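Local coordinates for CRISPR-associated protein, Cse2 family (Thermobifida fusca, PDB 4H79) that probably binds nucleic acid as the CasB (Cse2) subunit of the CRISPR-associated Cascade complex, at residues Val25-Glu30 / Asp66-Ala71; Ala44-Gly49 / Ile90-Tyr95; Gln100-Asp105 / Arg160-Leu165. One frame throughout, in Å; residues are numbered along the deposited sequence.

Contact 1: Val25-Glu30 / Asp66-Ala71; sequences VREIQE and DDRFYA
R68 NH2 is held between two carboxylates. It donates to E27 OE1 across the contact at 3.1 Å, and to D66 OD1 of its own segment at 2.9 Å. A second bond to E27 runs beside the first. It goes from R68 NH1 to E27 OE2, measures 2.7 Å and is close to straight. E27 is thus gripped end-on, with one nitrogen for each oxygen. Both oxygens use their syn lone pairs, and the carboxylate is only 3° from the guanidinium plane. The two side chains reach toward each other from their own helices. Q23 NE2, one turn back on helix 16-33, also bonds E27 OE2 and helps place it.

The contact is a three-residue salt-bridge network on the surface of this all-helical protein. It ties the short helix 67-71 to helix 16-33. D66 is the N-cap of the short helix, and its OD2 accepts from R68 N at 2.9 Å through the anti lone pair. The same oxygen takes R68 NE at 3.0 Å on its syn side, 26° out of the carboxylate plane. D66 therefore caps the helix and braces the arginine at once.

The R68 chain bends at chi3 (-61°), which swings its NE edge back to D66 while NH1 and NH2 face E27. With carboxylates at two of its edges, the guanidinium probably has little freedom to rotate. E27 OE1 and D66 OD1 are 5.4 Å apart, and the arginine between them probably offsets the repulsion of these like charges. R68 also lies against F20, Q23 and R24. The buried ring of F69, in the same short helix, meets W16 and stands edge-to-face with F20.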
loop_
_atom_site.group_PDB
_atom_site.type_symbol
_atom_site.label_atom_id
_atom_site.label_comp_id
_atom_site.label_asym_id
_atom_site.label_seq_id
_atom_site.Cartn_x
_atom_site.Cartn_y
_atom_site.Cartn_z
ATOM N N VAL A 25 1.102 2.626 -10.274
ATOM C CA VAL A 25 1.657 1.289 -9.957
ATOM C C VAL A 25 1.409 0.376 -11.177
ATOM O O VAL A 25 2.293 -0.429 -11.522
ATOM C CB VAL A 25 0.950 0.692 -8.720
ATOM C CG1 VAL A 25 1.243 -0.778 -8.572
ATOM C CG2 VAL A 25 1.299 1.474 -7.453
ATOM N N ARG A 26 0.248 0.488 -11.846
ATOM C CA ARG A 26 0.008 -0.377 -13.036
ATOM C C ARG A 26 1.089 -0.120 -14.099
ATOM O O ARG A 26 1.543 -1.069 -14.765
ATOM C CB ARG A 26 -1.359 -0.127 -13.710
ATOM C CG ARG A 26 -2.546 -0.685 -12.940
ATOM C CD ARG A 26 -3.817 -0.247 -13.719
ATOM N NE ARG A 26 -5.044 -0.634 -13.082
ATOM C CZ ARG A 26 -5.786 -1.650 -13.518
ATOM N NH1 ARG A 26 -5.351 -2.339 -14.564
ATOM N NH2 ARG A 26 -6.948 -1.985 -12.930
ATOM N N GLU A 27 1.439 1.164 -14.302
ATOM C CA GLU A 27 2.462 1.551 -15.269
ATOM C C GLU A 27 3.787 0.940 -14.909
ATOM O O GLU A 27 4.439 0.330 -15.769
ATOM C CB GLU A 27 2.603 3.101 -15.398
ATOM C CG GLU A 27 1.427 3.673 -16.188
ATOM C CD GLU A 27 1.224 5.155 -15.880
ATOM O OE1 GLU A 27 2.057 5.718 -15.114
ATOM O OE2 GLU A 27 0.251 5.758 -16.396
ATOM N N ILE A 28 4.217 1.117 -13.655
ATOM C CA ILE A 28 5.514 0.589 -13.244
ATOM C C ILE A 28 5.490 -0.945 -13.298
ATOM O O ILE A 28 6.457 -1.589 -13.720
ATOM C CB ILE A 28 5.840 1.046 -11.829
ATOM C CG1 ILE A 28 6.012 2.595 -11.800
ATOM C CG2 ILE A 28 7.140 0.409 -11.378
ATOM C CD1 ILE A 28 6.155 3.166 -10.362
ATOM N N GLN A 29 4.370 -1.520 -12.865
ATOM C CA GLN A 29 4.236 -2.969 -12.821
ATOM C C GLN A 29 4.349 -3.585 -14.247
ATOM O O GLN A 29 5.042 -4.621 -14.450
ATOM C CB GLN A 29 2.850 -3.358 -12.220
ATOM C CG GLN A 29 2.605 -4.873 -12.168
ATOM C CD GLN A 29 1.458 -5.173 -11.188
ATOM O OE1 GLN A 29 1.712 -5.699 -10.130
ATOM N NE2 GLN A 29 0.195 -4.828 -11.546
ATOM N N GLU A 30 3.679 -2.973 -15.224
ATOM C CA GLU A 30 3.754 -3.503 -16.614
ATOM C C GLU A 30 5.193 -3.343 -17.150
ATOM O O GLU A 30 5.746 -4.240 -17.810
ATOM C CB GLU A 30 2.718 -2.713 -17.460
ATOM C CG GLU A 30 2.755 -3.003 -18.925
ATOM C CD GLU A 30 2.346 -4.441 -19.235
ATOM O OE1 GLU A 30 1.968 -5.221 -18.294
ATOM O OE2 GLU A 30 2.397 -4.771 -20.424
ATOM N N ASP A 66 3.382 12.753 -10.403
ATOM C CA ASP A 66 3.445 13.682 -11.553
ATOM C C ASP A 66 2.167 14.507 -11.583
ATOM O O ASP A 66 1.300 14.373 -10.695
ATOM C CB ASP A 66 3.673 12.941 -12.887
ATOM C CG ASP A 66 2.564 11.922 -13.191
ATOM O OD1 ASP A 66 2.877 10.731 -13.293
ATOM O OD2 ASP A 66 1.379 12.277 -13.306
ATOM N N ASP A 67 2.029 15.322 -12.627
ATOM C CA ASP A 67 0.956 16.364 -12.643
ATOM C C ASP A 67 -0.432 15.718 -12.593
ATOM O O ASP A 67 -1.399 16.367 -12.158
ATOM C CB ASP A 67 1.102 17.282 -13.875
ATOM C CG ASP A 67 1.360 16.498 -15.158
ATOM O OD1 ASP A 67 2.313 15.678 -15.237
ATOM O OD2 ASP A 67 0.598 16.708 -16.100
ATOM N N ARG A 68 -0.539 14.443 -12.996
ATOM C CA ARG A 68 -1.860 13.777 -12.986
ATOM C C ARG A 68 -2.398 13.671 -11.567
ATOM O O ARG A 68 -3.607 13.737 -11.363
ATOM C CB ARG A 68 -1.793 12.381 -13.640
ATOM C CG ARG A 68 -1.519 12.447 -15.159
ATOM C CD ARG A 68 -1.332 11.041 -15.717
ATOM N NE ARG A 68 -0.182 10.407 -15.057
ATOM C CZ ARG A 68 0.144 9.115 -15.142
ATOM N NH1 ARG A 68 -0.590 8.283 -15.863
ATOM N NH2 ARG A 68 1.212 8.639 -14.509
ATOM N N PHE A 69 -1.500 13.522 -10.594
ATOM C CA PHE A 69 -1.864 13.443 -9.160
ATOM C C PHE A 69 -2.487 14.744 -8.648
ATOM O O PHE A 69 -3.496 14.717 -7.892
ATOM C CB PHE A 69 -0.616 13.052 -8.327
ATOM C CG PHE A 69 -0.840 13.035 -6.836
ATOM C CD1 PHE A 69 -1.459 11.947 -6.185
ATOM C CD2 PHE A 69 -0.390 14.072 -6.069
ATOM C CE1 PHE A 69 -1.631 11.953 -4.799
ATOM C CE2 PHE A 69 -0.554 14.085 -4.686
ATOM C CZ PHE A 69 -1.181 13.031 -4.046
ATOM N N TYR A 70 -1.898 15.887 -9.062
ATOM C CA TYR A 70 -2.338 17.225 -8.587
ATOM C C TYR A 70 -3.538 17.737 -9.367
ATOM O O TYR A 70 -4.330 18.519 -8.841
ATOM C CB TYR A 70 -1.185 18.261 -8.644
ATOM C CG TYR A 70 -0.000 17.790 -7.803
ATOM C CD1 TYR A 70 -0.017 17.970 -6.416
ATOM C CD2 TYR A 70 1.103 17.121 -8.380
ATOM C CE1 TYR A 70 1.034 17.544 -5.640
ATOM C CE2 TYR A 70 2.163 16.687 -7.580
ATOM C CZ TYR A 70 2.088 16.904 -6.202
ATOM O OH TYR A 70 3.074 16.514 -5.337
ATOM N N ALA A 71 -3.659 17.306 -10.628
ATOM C CA ALA A 71 -4.597 17.964 -11.573
ATOM C C ALA A 71 -6.077 17.729 -11.233
ATOM O O ALA A 71 -6.916 18.548 -11.564
ATOM C CB ALA A 71 -4.321 17.520 -13.002
#

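Contact 2: Ala44-Gly49 / Ile90-Tyr95; sequences ARLRRG and IALTLY
L46 of helix 37-49 points into the contact and meets L92 and T93 of helix 80-99. This is helix-on-helix packing inside an all-helical fold. The backbones come close here, with L46 CA and T93 CA 5.2 Å apart. L46 gives up the most surface, followed by T93 and then L92.

The two methyl branches of L46 split the work. L46 CD1 reaches the L92 side, lying 3.9 Å from L92 O and 4.3 Å from L92 CB. L46 CD2 turns to T93 and stands 4.2 Å from T93 OG1. The L46 and T93 side chains cross obliquely, so neither runs along the other. T93 returns the contact with its methyl group, and T93 CG2 sits 3.7 Å from L46 O.

T93 thus offers a methyl group and a hydroxyl to the same neighbour. With chi1 at -61°, CG2 is anti to the backbone N, and OG1 lies beside that N. The hydroxyl bonds H89 O, one turn earlier in its own helix. The rest of L92 serves another interface, where it packs on V21, V25 and I28 of helix 16-33. On other flanks of helix 80-99, L94 packs on helices 144-160 and 167-176. Helix 80-99 is therefore central, with other helices packed against several of its sides.

The two segments share no direct hydrogen bond, but one water joins them. Water 1 donates to L46 O at 2.7 Å. Its second hydrogen goes to T93 OG1, also at 2.7 Å, so that this hydroxyl both accepts from the water and bonds H89 O.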
loop_
_atom_site.group_PDB
_atom_site.type_symbol
_atom_site.label_atom_id
_atom_site.label_comp_id
_atom_site.label_asym_id
_atom_site.label_seq_id
_atom_site.Cartn_x
_atom_site.Cartn_y
_atom_site.Cartn_z
ATOM N N ALA A 44 13.776 -0.176 -7.660
ATOM C CA ALA A 44 14.984 -0.306 -6.799
ATOM C C ALA A 44 15.236 0.967 -6.012
ATOM O O ALA A 44 15.596 0.939 -4.785
ATOM C CB ALA A 44 16.225 -0.572 -7.658
ATOM N N ARG A 45 15.109 2.116 -6.682
ATOM C CA ARG A 45 15.318 3.416 -5.934
ATOM C C ARG A 45 14.270 3.645 -4.829
ATOM O O ARG A 45 14.609 4.168 -3.737
ATOM C CB ARG A 45 15.301 4.600 -6.916
ATOM C CG ARG A 45 16.581 4.611 -7.794
ATOM C CD ARG A 45 16.498 5.614 -8.950
ATOM N NE ARG A 45 16.784 6.939 -8.416
ATOM C CZ ARG A 45 16.449 8.088 -9.013
ATOM N NH1 ARG A 45 15.810 8.085 -10.187
ATOM N NH2 ARG A 45 16.747 9.243 -8.425
ATOM N N LEU A 46 13.013 3.267 -5.109
ATOM C CA LEU A 46 11.963 3.311 -4.086
ATOM C C LEU A 46 12.315 2.438 -2.858
ATOM O O LEU A 46 12.188 2.901 -1.698
ATOM C CB LEU A 46 10.638 2.849 -4.630
ATOM C CG LEU A 46 9.938 3.914 -5.542
ATOM C CD1 LEU A 46 8.860 3.253 -6.363
ATOM C CD2 LEU A 46 9.421 5.104 -4.746
ATOM N N ARG A 47 12.777 1.190 -3.095
ATOM C CA ARG A 47 13.252 0.414 -1.964
ATOM C C ARG A 47 14.416 1.042 -1.203
ATOM O O ARG A 47 14.477 0.989 0.018
ATOM C CB ARG A 47 13.650 -1.014 -2.435
ATOM C CG ARG A 47 12.373 -1.830 -2.857
ATOM C CD ARG A 47 12.847 -3.321 -3.159
ATOM N NE ARG A 47 13.913 -3.408 -4.216
ATOM C CZ ARG A 47 13.655 -3.531 -5.535
ATOM N NH1 ARG A 47 12.385 -3.532 -5.958
ATOM N NH2 ARG A 47 14.647 -3.669 -6.402
ATOM N N ARG A 48 15.379 1.611 -1.914
ATOM C CA ARG A 48 16.566 2.156 -1.266
ATOM C C ARG A 48 16.152 3.402 -0.474
ATOM O O ARG A 48 16.780 3.748 0.552
ATOM C CB ARG A 48 17.642 2.491 -2.335
ATOM C CG ARG A 48 18.922 3.121 -1.783
ATOM C CD ARG A 48 20.128 2.847 -2.700
ATOM N NE ARG A 48 20.003 3.456 -4.038
ATOM C CZ ARG A 48 20.214 4.735 -4.293
ATOM N NH1 ARG A 48 20.106 5.175 -5.546
ATOM N NH2 ARG A 48 20.541 5.579 -3.284
ATOM N N GLY A 49 15.116 4.101 -0.956
ATOM C CA GLY A 49 14.537 5.278 -0.240
ATOM C C GLY A 49 13.681 4.992 0.989
ATOM O O GLY A 49 13.365 5.932 1.749
ATOM N N ILE A 90 4.273 6.194 0.574
ATOM C CA ILE A 90 4.318 4.913 1.326
ATOM C C ILE A 90 3.797 3.740 0.456
ATOM O O ILE A 90 4.414 2.645 0.420
ATOM C CB ILE A 90 3.501 4.998 2.661
ATOM C CG1 ILE A 90 4.131 6.055 3.582
ATOM C CG2 ILE A 90 3.402 3.623 3.335
ATOM C CD1 ILE A 90 3.228 6.506 4.746
ATOM N N ALA A 91 2.649 3.968 -0.214
ATOM C CA ALA A 91 2.075 2.887 -1.023
ATOM C C ALA A 91 3.046 2.432 -2.108
ATOM O O ALA A 91 3.194 1.201 -2.338
ATOM C CB ALA A 91 0.739 3.308 -1.635
ATOM N N LEU A 92 3.628 3.387 -2.849
ATOM C CA LEU A 92 4.589 3.045 -3.933
ATOM C C LEU A 92 5.802 2.332 -3.400
ATOM O O LEU A 92 6.293 1.376 -4.047
ATOM C CB LEU A 92 5.066 4.310 -4.670
ATOM C CG LEU A 92 4.313 4.617 -5.979
ATOM C CD1 LEU A 92 4.564 3.571 -7.069
ATOM C CD2 LEU A 92 2.875 4.682 -5.741
ATOM N N THR A 93 6.292 2.786 -2.232
ATOM C CA THR A 93 7.526 2.121 -1.615
ATOM C C THR A 93 7.166 0.717 -1.218
ATOM O O THR A 93 7.938 -0.248 -1.454
ATOM C CB THR A 93 7.948 2.926 -0.357
ATOM O OG1 THR A 93 8.280 4.268 -0.802
ATOM C CG2 THR A 93 9.184 2.292 0.310
ATOM N N LEU A 94 5.987 0.537 -0.566
ATOM C CA LEU A 94 5.550 -0.834 -0.204
ATOM C C LEU A 94 5.414 -1.708 -1.462
ATOM O O LEU A 94 5.838 -2.881 -1.484
ATOM C CB LEU A 94 4.194 -0.829 0.576
ATOM C CG LEU A 94 4.280 -0.195 1.976
ATOM C CD1 LEU A 94 2.897 -0.036 2.551
ATOM C CD2 LEU A 94 5.154 -1.102 2.909
ATOM N N TYR A 95 4.776 -1.182 -2.497
ATOM C CA TYR A 95 4.654 -1.985 -3.721
ATOM C C TYR A 95 6.041 -2.424 -4.270
ATOM O O TYR A 95 6.211 -3.579 -4.758
ATOM C CB TYR A 95 3.864 -1.165 -4.831
ATOM C CG TYR A 95 3.974 -1.919 -6.154
ATOM C CD1 TYR A 95 3.232 -3.117 -6.354
ATOM C CD2 TYR A 95 4.849 -1.463 -7.191
ATOM C CE1 TYR A 95 3.400 -3.878 -7.523
ATOM C CE2 TYR A 95 4.970 -2.175 -8.382
ATOM C CZ TYR A 95 4.250 -3.382 -8.524
ATOM O OH TYR A 95 4.358 -4.116 -9.693
HETATM O O HOH W 1 10.853 5.137 -1.008
#

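Contact 3: Gln100-Asp105 / Arg160-Leu165; sequences QSRRDD and RDAIPL
R102 and A162 face each other from two irregular segments. Residues 100-105 form a loop after helix 80-99. Residues 160-165 leave the end of helix 144-160. A162 has a positive phi of 58° and closes that helix with a Schellman motif, which makes two bonds back into its last turn. S101 also has a positive phi, 61°. It turns the 100-105 loop just before R102, whose backbone is more extended.

The R102 side chain carries the contact. Its guanidinium lies flat over the A162 methyl group, with CB placed under the rim of one face, and R102 NE is 4.0 Å from A162 CB. The aliphatic part joins in, as R102 CD is 4.2 Å from A162 CA. The chain bends at chi2 (-116°) and again at chi3, which folds the group over the alanine.

This contact joins two connecting loops at the surface of the helical fold. It also brings an arginine to the C-terminal end of a helix. R102 NH2 donates to R159 O. R160 O is further off, 4.1 Å from R102 NH2, and approaches the group obliquely. The carbonyl end of helix 144-160 would probably attract this positive group.

R160 starts its side chain away from the loop, and its carbonyl is the part that comes near R102. The loop is steadied from outside. Q99 NE2 bonds both R102 O and D105 O, and so pins two carbonyls of the 100-105 loop. Q100 O accepts from R159 NE, a second tie to the end of helix 144-160.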
loop_
_atom_site.group_PDB
_atom_site.type_symbol
_atom_site.label_atom_id
_atom_site.label_comp_id
_atom_site.label_asym_id
_atom_site.label_seq_id
_atom_site.Cartn_x
_atom_site.Cartn_y
_atom_site.Cartn_z
ATOM N N GLN A 100 9.484 -7.020 -5.781
ATOM C CA GLN A 100 10.880 -7.305 -6.103
ATOM C C GLN A 100 11.106 -8.818 -6.304
ATOM O O GLN A 100 10.740 -9.649 -5.438
ATOM C CB GLN A 100 11.824 -6.788 -4.990
ATOM C CG GLN A 100 13.310 -7.122 -5.297
ATOM C CD GLN A 100 14.239 -6.662 -4.186
ATOM O OE1 GLN A 100 13.840 -6.589 -2.996
ATOM N NE2 GLN A 100 15.490 -6.412 -4.523
ATOM N N SER A 101 11.693 -9.147 -7.469
ATOM C CA SER A 101 12.020 -10.526 -7.870
ATOM C C SER A 101 10.788 -11.434 -7.986
ATOM O O SER A 101 10.901 -12.650 -7.937
ATOM C CB SER A 101 13.016 -11.182 -6.888
ATOM O OG SER A 101 14.156 -10.353 -6.771
ATOM N N ARG A 102 9.602 -10.856 -8.058
ATOM C CA ARG A 102 8.414 -11.668 -8.295
ATOM C C ARG A 102 8.143 -11.491 -9.768
ATOM O O ARG A 102 7.541 -10.530 -10.196
ATOM C CB ARG A 102 7.249 -11.218 -7.446
ATOM C CG ARG A 102 7.381 -11.507 -5.924
ATOM C CD ARG A 102 6.326 -12.501 -5.331
ATOM N NE ARG A 102 6.709 -13.811 -5.798
ATOM C CZ ARG A 102 7.434 -14.710 -5.111
ATOM N NH1 ARG A 102 7.799 -15.847 -5.699
ATOM N NH2 ARG A 102 7.762 -14.512 -3.834
ATOM N N ARG A 103 8.657 -12.430 -10.540
ATOM C CA ARG A 103 8.642 -12.370 -12.004
ATOM C C ARG A 103 7.296 -12.945 -12.471
ATOM O O ARG A 103 6.721 -12.469 -13.436
ATOM C CB ARG A 103 9.844 -13.174 -12.605
ATOM C CG ARG A 103 11.267 -12.639 -12.345
ATOM C CD ARG A 103 11.263 -11.143 -12.040
ATOM N NE ARG A 103 11.565 -10.228 -13.152
ATOM C CZ ARG A 103 12.488 -9.262 -13.087
ATOM N NH1 ARG A 103 13.201 -9.101 -11.972
ATOM N NH2 ARG A 103 12.700 -8.445 -14.118
ATOM N N ASP A 104 6.776 -13.925 -11.734
ATOM C CA ASP A 104 5.611 -14.703 -12.180
ATOM C C ASP A 104 4.269 -14.000 -12.084
ATOM O O ASP A 104 3.426 -14.215 -12.931
ATOM C CB ASP A 104 5.561 -15.992 -11.402
ATOM C CG ASP A 104 6.936 -16.527 -11.146
ATOM O OD1 ASP A 104 7.436 -16.325 -10.010
ATOM O OD2 ASP A 104 7.535 -17.086 -12.105
ATOM N N ASP A 105 4.078 -13.144 -11.084
ATOM C CA ASP A 105 2.772 -12.644 -10.815
ATOM C C ASP A 105 2.756 -11.115 -10.552
ATOM O O ASP A 105 3.773 -10.555 -10.129
ATOM C CB ASP A 105 2.251 -13.373 -9.584
ATOM C CG ASP A 105 0.843 -13.868 -9.759
ATOM O OD1 ASP A 105 0.043 -13.166 -10.458
ATOM O OD2 ASP A 105 0.543 -14.956 -9.200
ATOM N N ARG A 160 6.341 -13.188 0.314
ATOM C CA ARG A 160 6.891 -14.575 0.426
ATOM C C ARG A 160 5.840 -15.609 -0.045
ATOM O O ARG A 160 6.195 -16.608 -0.649
ATOM C CB ARG A 160 7.361 -14.855 1.896
ATOM C CG ARG A 160 8.108 -16.190 2.090
ATOM C CD ARG A 160 9.259 -16.026 3.097
ATOM N NE ARG A 160 10.315 -17.027 2.913
ATOM C CZ ARG A 160 10.311 -18.228 3.495
ATOM N NH1 ARG A 160 11.318 -19.095 3.263
ATOM N NH2 ARG A 160 9.302 -18.565 4.312
ATOM N N ASP A 161 4.551 -15.319 0.173
ATOM C CA ASP A 161 3.442 -16.212 -0.233
ATOM C C ASP A 161 2.865 -15.800 -1.592
ATOM O O ASP A 161 1.890 -16.366 -2.029
ATOM C CB ASP A 161 2.338 -16.221 0.851
ATOM C CG ASP A 161 2.598 -17.242 1.953
ATOM O OD1 ASP A 161 3.818 -17.561 2.219
ATOM O OD2 ASP A 161 1.614 -17.773 2.516
ATOM N N ALA A 162 3.447 -14.766 -2.216
ATOM C CA ALA A 162 3.018 -14.275 -3.538
ATOM C C ALA A 162 1.551 -13.871 -3.512
ATOM O O ALA A 162 0.807 -14.145 -4.468
ATOM C CB ALA A 162 3.240 -15.383 -4.607
ATOM N N ILE A 163 1.091 -13.275 -2.410
ATOM C CA ILE A 163 -0.286 -12.780 -2.314
ATOM C C ILE A 163 -0.291 -11.286 -2.720
ATOM O O ILE A 163 0.399 -10.455 -2.062
ATOM C CB ILE A 163 -0.776 -12.899 -0.838
ATOM C CG1 ILE A 163 -0.749 -14.384 -0.392
ATOM C CG2 ILE A 163 -2.225 -12.320 -0.654
ATOM C CD1 ILE A 163 -0.681 -14.526 1.169
ATOM N N PRO A 164 -1.140 -10.913 -3.679
ATOM C CA PRO A 164 -1.216 -9.552 -4.167
ATOM C C PRO A 164 -2.009 -8.646 -3.212
ATOM O O PRO A 164 -2.761 -9.109 -2.330
ATOM C CB PRO A 164 -1.996 -9.724 -5.500
ATOM C CG PRO A 164 -2.887 -10.880 -5.260
ATOM C CD PRO A 164 -2.095 -11.810 -4.388
ATOM N N LEU A 165 -1.876 -7.346 -3.399
ATOM C CA LEU A 165 -2.655 -6.376 -2.684
ATOM C C LEU A 165 -3.160 -5.266 -3.656
ATOM O O LEU A 165 -2.535 -4.973 -4.672
ATOM C CB LEU A 165 -1.751 -5.797 -1.613
ATOM C CG LEU A 165 -2.197 -5.078 -0.415
ATOM C CD1 LEU A 165 -3.145 -5.972 0.419
ATOM C CD2 LEU A 165 -0.874 -4.658 0.374
#

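Contact 2 is the buried one of the three. Contacts 1 and 3 lie at the surface. Contact 1 is a salt-bridge network of charged hydrogen bonds, contact 2 is apolar with a bridging water, and in contact 3 a cationic group rests on a methyl group. Contacts 1 and 2 are joined through helices 16-33 and 80-99. There V25 CG1 packs on Y95 CD1, and Q29 OE1 makes a weak hydrogen bond with Y95 OH. Contact 3 continues from the end of helix 80-99 and touches contact 2 where R47 NE packs 3.3 Å from Q100 CD. Contacts 1 and 3 do not touch, and their centres are about 21 Å apart.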